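PDB 2ZYN: solute-binding protein from Thermoactinomyces vulgaris, which binds cyclodextrin-type glucose oligosaccharides outside the cell and probably hands them to a membrane sugar transporter. Local coordinates for residues A[23-28]-A[77-82]; A[31-36]-A[51-56]; A[122-127]-A[299-304]. One frame throughout, in Å; residues are numbered along the deposited sequence.

Contact 1. Residues A[23-28]-A[77-82]; sequences VWENAD and LVTWPH. With GLC (alpha-D-glucopyranose), chain B; GLC (alpha-D-glucopyranose), chain C.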
loop_
_atom_site.group_PDB
_atom_site.type_symbol
_atom_site.label_atom_id
_atom_site.label_comp_id
_atom_site.label_asym_id
_atom_site.label_seq_id
_atom_site.Cartn_x
_atom_site.Cartn_y
_atom_site.Cartn_z
ATOM N N VAL A 23 7.177 14.183 -13.708
ATOM C CA VAL A 23 6.779 12.943 -13.047
ATOM C C VAL A 23 6.827 13.148 -11.534
ATOM O O VAL A 23 7.825 13.639 -11.012
ATOM C CB VAL A 23 7.717 11.772 -13.451
ATOM C CG1 VAL A 23 7.461 10.540 -12.602
ATOM C CG2 VAL A 23 7.554 11.428 -14.923
ATOM N N TRP A 24 5.751 12.794 -10.834
ATOM C CA TRP A 24 5.787 12.790 -9.371
ATOM C C TRP A 24 6.034 11.384 -8.849
ATOM O O TRP A 24 5.215 10.482 -9.054
ATOM C CB TRP A 24 4.498 13.343 -8.755
ATOM C CG TRP A 24 4.276 14.810 -8.954
ATOM C CD1 TRP A 24 5.193 15.739 -9.359
ATOM C CD2 TRP A 24 3.058 15.522 -8.722
ATOM N NE1 TRP A 24 4.611 16.984 -9.413
ATOM C CE2 TRP A 24 3.302 16.879 -9.024
ATOM C CE3 TRP A 24 1.777 15.144 -8.294
ATOM C CZ2 TRP A 24 2.311 17.863 -8.915
ATOM C CZ3 TRP A 24 0.793 16.119 -8.183
ATOM C CH2 TRP A 24 1.069 17.464 -8.494
ATOM N N GLU A 25 7.172 11.207 -8.183
ATOM C CA GLU A 25 7.510 9.944 -7.537
ATOM C C GLU A 25 7.501 10.124 -6.025
ATOM O O GLU A 25 7.734 11.223 -5.524
ATOM C CB GLU A 25 8.876 9.428 -8.024
ATOM C CG GLU A 25 9.356 8.107 -7.397
ATOM C CD GLU A 25 8.418 6.931 -7.652
ATOM O OE1 GLU A 25 7.390 6.810 -6.952
ATOM O OE2 GLU A 25 8.722 6.107 -8.540
ATOM N N ASN A 26 7.211 9.038 -5.312
ATOM C CA ASN A 26 7.184 9.025 -3.853
ATOM C C ASN A 26 8.427 9.675 -3.245
ATOM O O ASN A 26 9.557 9.339 -3.611
ATOM C CB ASN A 26 7.032 7.585 -3.347
ATOM C CG ASN A 26 6.863 7.498 -1.837
ATOM O OD1 ASN A 26 6.403 8.439 -1.188
ATOM N ND2 ASN A 26 7.214 6.343 -1.273
ATOM N N ALA A 27 8.198 10.610 -2.324
ATOM C CA ALA A 27 9.270 11.343 -1.660
ATOM C C ALA A 27 9.881 10.520 -0.531
ATOM O O ALA A 27 9.759 10.872 0.652
ATOM C CB ALA A 27 8.755 12.688 -1.143
ATOM N N ASP A 28 10.530 9.420 -0.906
ATOM C CA ASP A 28 11.215 8.559 0.059
ATOM C C ASP A 28 12.662 8.991 0.313
ATOM O O ASP A 28 13.392 8.310 1.041
ATOM C CB ASP A 28 11.116 7.071 -0.348
ATOM C CG ASP A 28 12.016 6.699 -1.527
ATOM O OD1 ASP A 28 12.384 7.571 -2.342
ATOM O OD2 ASP A 28 12.350 5.498 -1.644
ATOM N N LEU A 77 2.787 12.379 -15.172
ATOM C CA LEU A 77 2.682 11.064 -14.543
ATOM C C LEU A 77 2.707 11.183 -13.025
ATOM O O LEU A 77 3.539 11.902 -12.457
ATOM C CB LEU A 77 3.811 10.138 -15.005
ATOM C CG LEU A 77 3.597 9.157 -16.165
ATOM C CD1 LEU A 77 2.678 9.688 -17.252
ATOM C CD2 LEU A 77 4.934 8.731 -16.743
ATOM N N VAL A 78 1.786 10.466 -12.387
ATOM C CA VAL A 78 1.636 10.452 -10.932
ATOM C C VAL A 78 1.529 9.000 -10.457
ATOM O O VAL A 78 1.353 8.092 -11.267
ATOM C CB VAL A 78 0.381 11.251 -10.481
ATOM C CG1 VAL A 78 0.539 12.739 -10.807
ATOM C CG2 VAL A 78 -0.895 10.686 -11.132
ATOM N N THR A 79 1.643 8.783 -9.149
ATOM C CA THR A 79 1.548 7.434 -8.587
ATOM C C THR A 79 0.916 7.405 -7.194
ATOM O O THR A 79 1.192 8.263 -6.357
ATOM C CB THR A 79 2.938 6.727 -8.570
ATOM O OG1 THR A 79 2.786 5.367 -8.141
ATOM C CG2 THR A 79 3.938 7.468 -7.661
ATOM N N TRP A 80 0.060 6.411 -6.979
ATOM C CA TRP A 80 -0.496 6.089 -5.659
ATOM C C TRP A 80 -1.124 4.698 -5.671
ATOM O O TRP A 80 -1.450 4.182 -6.748
ATOM C CB TRP A 80 -1.494 7.151 -5.164
ATOM C CG TRP A 80 -2.625 7.479 -6.091
ATOM C CD1 TRP A 80 -3.744 6.732 -6.324
ATOM C CD2 TRP A 80 -2.760 8.666 -6.879
ATOM N NE1 TRP A 80 -4.564 7.377 -7.220
ATOM C CE2 TRP A 80 -3.985 8.566 -7.576
ATOM C CE3 TRP A 80 -1.963 9.802 -7.067
ATOM C CZ2 TRP A 80 -4.432 9.560 -8.456
ATOM C CZ3 TRP A 80 -2.407 10.793 -7.943
ATOM C CH2 TRP A 80 -3.636 10.664 -8.622
ATOM N N PRO A 81 -1.280 4.074 -4.484
ATOM C CA PRO A 81 -1.925 2.756 -4.438
ATOM C C PRO A 81 -3.342 2.777 -5.023
ATOM O O PRO A 81 -4.047 3.775 -4.912
ATOM C CB PRO A 81 -1.959 2.425 -2.944
ATOM C CG PRO A 81 -0.888 3.265 -2.336
ATOM C CD PRO A 81 -0.870 4.526 -3.139
ATOM N N HIS A 82 -3.737 1.662 -5.629
ATOM C CA HIS A 82 -4.933 1.586 -6.464
ATOM C C HIS A 82 -6.269 1.786 -5.744
ATOM O O HIS A 82 -7.292 1.954 -6.407
ATOM C CB HIS A 82 -4.970 0.227 -7.156
ATOM C CG HIS A 82 -5.277 -0.895 -6.220
ATOM N ND1 HIS A 82 -6.546 -1.413 -6.069
ATOM C CD2 HIS A 82 -4.491 -1.569 -5.350
ATOM C CE1 HIS A 82 -6.522 -2.372 -5.162
ATOM N NE2 HIS A 82 -5.285 -2.488 -4.712
HETATM C C1 GLC B . 6.189 9.064 4.635
HETATM C C2 GLC B . 6.746 9.027 3.227
HETATM C C3 GLC B . 6.383 7.718 2.500
HETATM C C4 GLC B . 6.752 6.434 3.290
HETATM C C5 GLC B . 6.392 6.574 4.843
HETATM C C6 GLC B . 7.203 5.645 5.757
HETATM O O2 GLC B . 6.338 10.150 2.425
HETATM O O3 GLC B . 7.012 7.698 1.217
HETATM O O4 GLC B . 5.958 5.404 2.712
HETATM O O5 GLC B . 6.562 7.929 5.411
HETATM O O6 GLC B . 8.586 5.862 5.525
HETATM C C1 GLC C . 2.005 1.303 2.474
HETATM C C2 GLC C . 1.204 1.001 1.187
HETATM C C3 GLC C . -0.129 1.847 1.077
HETATM C C4 GLC C . -0.874 2.019 2.420
HETATM C C5 GLC C . 0.086 2.483 3.539
HETATM C C6 GLC C . -0.619 2.620 4.897
HETATM O O2 GLC C . 2.002 1.223 0.011
HETATM O O3 GLC C . -1.046 1.204 0.207
HETATM O O4 GLC C . -1.918 2.981 2.276
HETATM O O5 GLC C . 1.194 1.572 3.679
HETATM O O6 GLC C . 0.157 3.452 5.721
#
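Trp24 and Val78 run side by side and point the same way, off one face of two neighbouring parallel strands. Chi1 of -65° places CG1 of Val78 beside its own backbone N, and this methyl meets the indole of Trp24 at CE3, 3.7 Å away. On the other face CG2 of Val23 lies 4.0 Å from CB of Leu77; valine and tryptophan suit a strand, and the leucine fills the apolar space beside Val23. Between the segments one nearly straight backbone bond forms, Trp24 N to Leu77 O at 2.9 Å, and Val22 continues the pairing with Leu77. Farther along the strands diverge, and Thr79 bridges the gap with CG2, 3.6 Å from Trp24 O, while its OG1 bonds Gly283 O. Glu25 folds back through OE1, whose anti lone pair takes the N-H of Asn26. Asn26 turns its amide to the sugar: OD1 accepts from O3 of the chain B glucose at 2.6 Å and from Leu58 N, and ND2 gives O3 a weaker bond. Cut back to an alanine, this position would probably leave the sugar hydroxyl and Leu58 N without their amide partner. Such strand ends opening onto ligand are typical of the binding cleft in periplasmic-binding-protein folds.

Contact 2. Residues A[31-36]-A[51-56]; sequences VQLNNT and VEVVPV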
loop_
_atom_site.group_PDB
_atom_site.type_symbol
_atom_site.label_atom_id
_atom_site.label_comp_id
_atom_site.label_asym_id
_atom_site.label_seq_id
_atom_site.Cartn_x
_atom_site.Cartn_y
_atom_site.Cartn_z
ATOM N N VAL A 31 15.547 5.254 -2.444
ATOM C CA VAL A 31 15.643 4.278 -3.531
ATOM C C VAL A 31 14.576 4.380 -4.614
ATOM O O VAL A 31 14.877 4.182 -5.797
ATOM C CB VAL A 31 15.711 2.829 -2.992
ATOM C CG1 VAL A 31 17.029 2.604 -2.270
ATOM C CG2 VAL A 31 14.532 2.521 -2.075
ATOM N N GLN A 32 13.345 4.694 -4.212
ATOM C CA GLN A 32 12.235 4.833 -5.156
ATOM C C GLN A 32 12.388 6.085 -6.003
ATOM O O GLN A 32 12.196 6.051 -7.223
ATOM C CB GLN A 32 10.895 4.855 -4.425
ATOM C CG GLN A 32 10.524 3.539 -3.764
ATOM C CD GLN A 32 9.191 3.599 -3.047
ATOM O OE1 GLN A 32 8.350 4.452 -3.338
ATOM N NE2 GLN A 32 8.989 2.686 -2.103
ATOM N N LEU A 33 12.755 7.186 -5.353
ATOM C CA LEU A 33 12.989 8.442 -6.050
ATOM C C LEU A 33 14.156 8.307 -7.023
ATOM O O LEU A 33 14.043 8.696 -8.185
ATOM C CB LEU A 33 13.243 9.581 -5.057
ATOM C CG LEU A 33 13.469 10.987 -5.624
ATOM C CD1 LEU A 33 12.263 11.492 -6.411
ATOM C CD2 LEU A 33 13.810 11.947 -4.499
ATOM N N ASN A 34 15.266 7.741 -6.551
ATOM C CA ASN A 34 16.457 7.616 -7.386
ATOM C C ASN A 34 16.238 6.727 -8.605
ATOM O O ASN A 34 16.671 7.071 -9.706
ATOM C CB ASN A 34 17.658 7.122 -6.581
ATOM C CG ASN A 34 18.947 7.149 -7.392
ATOM O OD1 ASN A 34 19.480 8.214 -7.704
ATOM N ND2 ASN A 34 19.443 5.974 -7.745
ATOM N N ASN A 35 15.565 5.592 -8.409
ATOM C CA ASN A 35 15.346 4.655 -9.507
ATOM C C ASN A 35 14.537 5.268 -10.645
ATOM O O ASN A 35 14.810 5.016 -11.817
ATOM C CB ASN A 35 14.681 3.368 -9.025
ATOM C CG ASN A 35 14.622 2.316 -10.106
ATOM O OD1 ASN A 35 13.622 2.198 -10.808
ATOM N ND2 ASN A 35 15.708 1.568 -10.269
ATOM N N THR A 36 13.545 6.074 -10.293
ATOM C CA THR A 36 12.741 6.767 -11.296
ATOM C C THR A 36 13.542 7.896 -11.954
ATOM O O THR A 36 13.453 8.095 -13.168
ATOM C CB THR A 36 11.399 7.243 -10.701
ATOM O OG1 THR A 36 10.689 6.102 -10.203
ATOM C CG2 THR A 36 10.540 7.936 -11.753
ATOM N N VAL A 51 12.856 15.189 -18.833
ATOM C CA VAL A 51 11.944 14.673 -17.817
ATOM C C VAL A 51 12.417 15.077 -16.425
ATOM O O VAL A 51 13.557 14.800 -16.038
ATOM C CB VAL A 51 11.786 13.132 -17.882
ATOM C CG1 VAL A 51 10.684 12.674 -16.935
ATOM C CG2 VAL A 51 11.481 12.670 -19.304
ATOM N N GLU A 52 11.530 15.732 -15.684
ATOM C CA GLU A 52 11.811 16.140 -14.315
ATOM C C GLU A 52 11.049 15.260 -13.327
ATOM O O GLU A 52 9.816 15.251 -13.309
ATOM C CB GLU A 52 11.454 17.613 -14.112
ATOM C CG GLU A 52 11.739 18.149 -12.715
ATOM C CD GLU A 52 11.178 19.543 -12.485
ATOM O OE1 GLU A 52 10.069 19.846 -12.973
ATOM O OE2 GLU A 52 11.845 20.336 -11.794
ATOM N N VAL A 53 11.798 14.522 -12.510
ATOM C CA VAL A 53 11.210 13.668 -11.481
ATOM C C VAL A 53 11.216 14.399 -10.141
ATOM O O VAL A 53 12.274 14.651 -9.562
ATOM C CB VAL A 53 11.940 12.312 -11.360
ATOM C CG1 VAL A 53 11.269 11.429 -10.302
ATOM C CG2 VAL A 53 11.961 11.599 -12.703
ATOM N N VAL A 54 10.019 14.731 -9.666
ATOM C CA VAL A 54 9.835 15.523 -8.453
ATOM C C VAL A 54 9.283 14.655 -7.316
ATOM O O VAL A 54 8.289 13.952 -7.501
ATOM C CB VAL A 54 8.879 16.718 -8.721
ATOM C CG1 VAL A 54 8.621 17.529 -7.450
ATOM C CG2 VAL A 54 9.426 17.608 -9.834
ATOM N N PRO A 55 9.935 14.694 -6.135
ATOM C CA PRO A 55 9.437 13.932 -4.997
ATOM C C PRO A 55 8.196 14.560 -4.361
ATOM O O PRO A 55 8.222 15.723 -3.942
ATOM C CB PRO A 55 10.619 13.935 -4.022
ATOM C CG PRO A 55 11.356 15.169 -4.330
ATOM C CD PRO A 55 11.172 15.424 -5.807
ATOM N N VAL A 56 7.115 13.786 -4.343
ATOM C CA VAL A 56 5.883 14.127 -3.640
ATOM C C VAL A 56 5.411 12.868 -2.919
ATOM O O VAL A 56 5.260 11.814 -3.543
ATOM C CB VAL A 56 4.758 14.596 -4.606
ATOM C CG1 VAL A 56 3.514 15.013 -3.825
ATOM C CG2 VAL A 56 5.230 15.740 -5.502
#
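Leu33 of helix 31-36 reaches down onto segment 51-56 and lays both its methyls, CD1 and CD2, over one face of the Pro55 ring, each 3.8 Å from Pro55 CB. The leucine fits because its fork is long enough to span the gap from the helix: with CG anti to the backbone N (chi1 -178°), the branch is carried toward the strand, where CD1 also meets Val53 CG1 at 4.0 Å.

The buried half lies one turn further on. There Thr36 sets its methyl across Val53 at about a right angle, CG2 standing 3.9 Å from Val53 CG1 and 4.0 Å from Val53 CG2, so it sits over the fork of the valine. The second branch of Val53 also comes up against the backbone, CG2 being 3.8 Å from Thr36 O. A threonine serves two purposes here: its methyl packs on the strand while OG1 is bonded to Glu25 OE2 on the adjoining strand, which satisfies a buried hydroxyl. Val53 is hemmed in further by Ala40, from the next turn of the same helix.

Toward Pro55 the contact stays close but comes out to solvent: the proline is exposed and Leu33 partly so, with Ala27 also touching the ring. Asn34 points away from the strand, and its ND2 bonds Glu315 of the neighbouring helix 306-316.

Segment axes 9.0 Å apart and 175° from parallel describe a helix running back against the strand that follows it. This is the second half of a beta-alpha-beta crossover, in which helix 31-47 joins the parallel strands 20-25 and 50-55, the unit from which the alpha/beta domains of solute-binding proteins are built.

Contact 3. Residues A[122-127]-A[299-304]; sequences YGLPKA and LMQFLT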
loop_
_atom_site.group_PDB
_atom_site.type_symbol
_atom_site.label_atom_id
_atom_site.label_comp_id
_atom_site.label_asym_id
_atom_site.label_seq_id
_atom_site.Cartn_x
_atom_site.Cartn_y
_atom_site.Cartn_z
ATOM N N TYR A 122 -6.216 2.561 -16.440
ATOM C CA TYR A 122 -5.730 3.874 -16.021
ATOM C C TYR A 122 -4.238 3.944 -15.713
ATOM O O TYR A 122 -3.705 5.025 -15.457
ATOM C CB TYR A 122 -6.564 4.397 -14.852
ATOM C CG TYR A 122 -7.906 4.905 -15.311
ATOM C CD1 TYR A 122 -9.017 4.063 -15.357
ATOM C CD2 TYR A 122 -8.056 6.222 -15.740
ATOM C CE1 TYR A 122 -10.248 4.524 -15.803
ATOM C CE2 TYR A 122 -9.282 6.694 -16.180
ATOM C CZ TYR A 122 -10.372 5.842 -16.211
ATOM O OH TYR A 122 -11.588 6.308 -16.658
ATOM N N GLY A 123 -3.560 2.802 -15.761
ATOM C CA GLY A 123 -2.128 2.791 -15.506
ATOM C C GLY A 123 -1.403 1.508 -15.839
ATOM O O GLY A 123 -2.024 0.494 -16.159
ATOM N N LEU A 124 -0.078 1.579 -15.754
ATOM C CA LEU A 124 0.800 0.417 -15.839
ATOM C C LEU A 124 1.442 0.219 -14.464
ATOM O O LEU A 124 1.902 1.185 -13.853
ATOM C CB LEU A 124 1.863 0.617 -16.924
ATOM C CG LEU A 124 1.688 0.002 -18.329
ATOM C CD1 LEU A 124 0.252 -0.380 -18.677
ATOM C CD2 LEU A 124 2.306 0.881 -19.413
ATOM N N PRO A 125 1.446 -1.028 -13.961
ATOM C CA PRO A 125 1.882 -1.304 -12.589
ATOM C C PRO A 125 3.401 -1.270 -12.393
ATOM O O PRO A 125 4.161 -1.634 -13.299
ATOM C CB PRO A 125 1.327 -2.706 -12.329
ATOM C CG PRO A 125 1.275 -3.338 -13.668
ATOM C CD PRO A 125 1.020 -2.255 -14.663
ATOM N N LYS A 126 3.815 -0.819 -11.207
ATOM C CA LYS A 126 5.219 -0.749 -10.799
ATOM C C LYS A 126 5.505 -1.762 -9.699
ATOM O O LYS A 126 6.606 -2.320 -9.625
ATOM C CB LYS A 126 5.542 0.641 -10.248
ATOM C CG LYS A 126 5.237 1.796 -11.193
ATOM C CD LYS A 126 5.035 3.088 -10.421
ATOM C CE LYS A 126 6.308 3.554 -9.740
ATOM N NZ LYS A 126 6.067 4.846 -9.048
ATOM N N ALA A 127 4.515 -1.972 -8.833
ATOM C CA ALA A 127 4.670 -2.786 -7.630
ATOM C C ALA A 127 3.361 -3.427 -7.186
ATOM O O ALA A 127 2.295 -2.815 -7.268
ATOM C CB ALA A 127 5.235 -1.939 -6.494
ATOM N N LEU A 299 6.575 7.579 -22.104
ATOM C CA LEU A 299 7.398 7.565 -20.894
ATOM C C LEU A 299 6.921 6.507 -19.893
ATOM O O LEU A 299 7.741 5.785 -19.320
ATOM C CB LEU A 299 7.432 8.956 -20.251
ATOM C CG LEU A 299 8.133 9.154 -18.903
ATOM C CD1 LEU A 299 9.599 8.743 -18.953
ATOM C CD2 LEU A 299 7.995 10.604 -18.467
ATOM N N MET A 300 5.604 6.412 -19.699
ATOM C CA MET A 300 5.023 5.415 -18.793
ATOM C C MET A 300 5.407 3.986 -19.193
ATOM O O MET A 300 5.774 3.182 -18.340
ATOM C CB MET A 300 3.504 5.546 -18.720
ATOM C CG MET A 300 2.870 4.605 -17.694
ATOM S SD MET A 300 1.074 4.526 -17.749
ATOM C CE MET A 300 0.623 6.173 -17.208
ATOM N N GLN A 301 5.329 3.689 -20.491
ATOM C CA GLN A 301 5.722 2.378 -21.013
ATOM C C GLN A 301 7.211 2.113 -20.797
ATOM O O GLN A 301 7.603 0.999 -20.452
ATOM C CB GLN A 301 5.380 2.254 -22.501
ATOM C CG GLN A 301 3.906 2.014 -22.782
ATOM C CD GLN A 301 3.561 2.193 -24.247
ATOM O OE1 GLN A 301 3.301 3.304 -24.708
ATOM N NE2 GLN A 301 3.557 1.097 -24.985
ATOM N N PHE A 302 8.024 3.151 -20.991
ATOM C CA PHE A 302 9.472 3.064 -20.798
ATOM C C PHE A 302 9.820 2.793 -19.337
ATOM O O PHE A 302 10.707 1.988 -19.047
ATOM C CB PHE A 302 10.159 4.351 -21.272
ATOM C CG PHE A 302 11.664 4.271 -21.287
ATOM C CD1 PHE A 302 12.335 3.771 -22.396
ATOM C CD2 PHE A 302 12.410 4.706 -20.194
ATOM C CE1 PHE A 302 13.729 3.697 -22.419
ATOM C CE2 PHE A 302 13.800 4.635 -20.207
ATOM C CZ PHE A 302 14.462 4.131 -21.323
ATOM N N LEU A 303 9.113 3.461 -18.425
ATOM C CA LEU A 303 9.371 3.317 -16.990
ATOM C C LEU A 303 8.901 1.977 -16.411
ATOM O O LEU A 303 9.301 1.610 -15.299
ATOM C CB LEU A 303 8.738 4.478 -16.205
ATOM C CG LEU A 303 9.323 5.886 -16.380
ATOM C CD1 LEU A 303 8.394 6.914 -15.774
ATOM C CD2 LEU A 303 10.717 6.004 -15.767
ATOM N N THR A 304 8.069 1.252 -17.164
ATOM C CA THR A 304 7.518 -0.034 -16.709
ATOM C C THR A 304 7.894 -1.195 -17.626
ATOM O O THR A 304 7.238 -2.245 -17.619
ATOM C CB THR A 304 5.982 0.007 -16.552
ATOM O OG1 THR A 304 5.386 0.369 -17.802
ATOM C CG2 THR A 304 5.578 1.014 -15.485
#
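With CG anti to the backbone N (chi1 -175°) and the next bond also extended, Met300 stretches from its helix to lay SD against Leu124, 3.7 Å from the backbone N and 4.1 Å from CB. The flexible, unbranched methionine suits this task, since it can reach the strand where the helix backbone cannot. The side chains of Leu124 and Gln301 meet at a slant, CD2 of the leucine 3.9 Å from CG of the glutamine. Thr304 meets the leucine at about a right angle. Its chi1 of 58° lodges OG1 between the backbone N and carbonyl carbon, where, at the end of the helix, it donates to Met300 O at 2.9 Å, tilted 26° from the carbonyl plane. The 3.5 Å approach of OG1 to Leu124 CD2 is van der Waals contact. The threonine methyl CG2 meanwhile rests 3.7 Å from Pro125 O, a buried carbonyl for which the model offers no partner. Lys126 touches that methyl only loosely with CG and carries NZ on to a salt bridge with Glu25, making a cation-pi interaction with Trp284. Helix 293-303 thus packs on strand 120-129, with Trp284 of strand 278-286 touching Met300 and Thr304, and helix 109-114 touching Leu124 and Pro125.

Contact 2 falls within the chain span between the two halves of contact 1, whereas contact 3 opens only after contact 1 has closed, its halves separated by 171 residues. The centres of contacts 1 and 2 lie about 9 Å apart. Those of contacts 1 and 3 are about 11 Å apart. Contacts 2 and 3 have centres about 14 Å apart, and all three lie on the same side of the chain's centre. Strand 20-25 pairs with strand 50-55, joining 1 to 2; strands 77-81 and 120-129 both pair with strand 278-286, joining 1 to 3. Glu25 is common ground for all three. Distant chain sections thereby build one alpha/beta core, whose strand ends present Asn26 to the bound sugar.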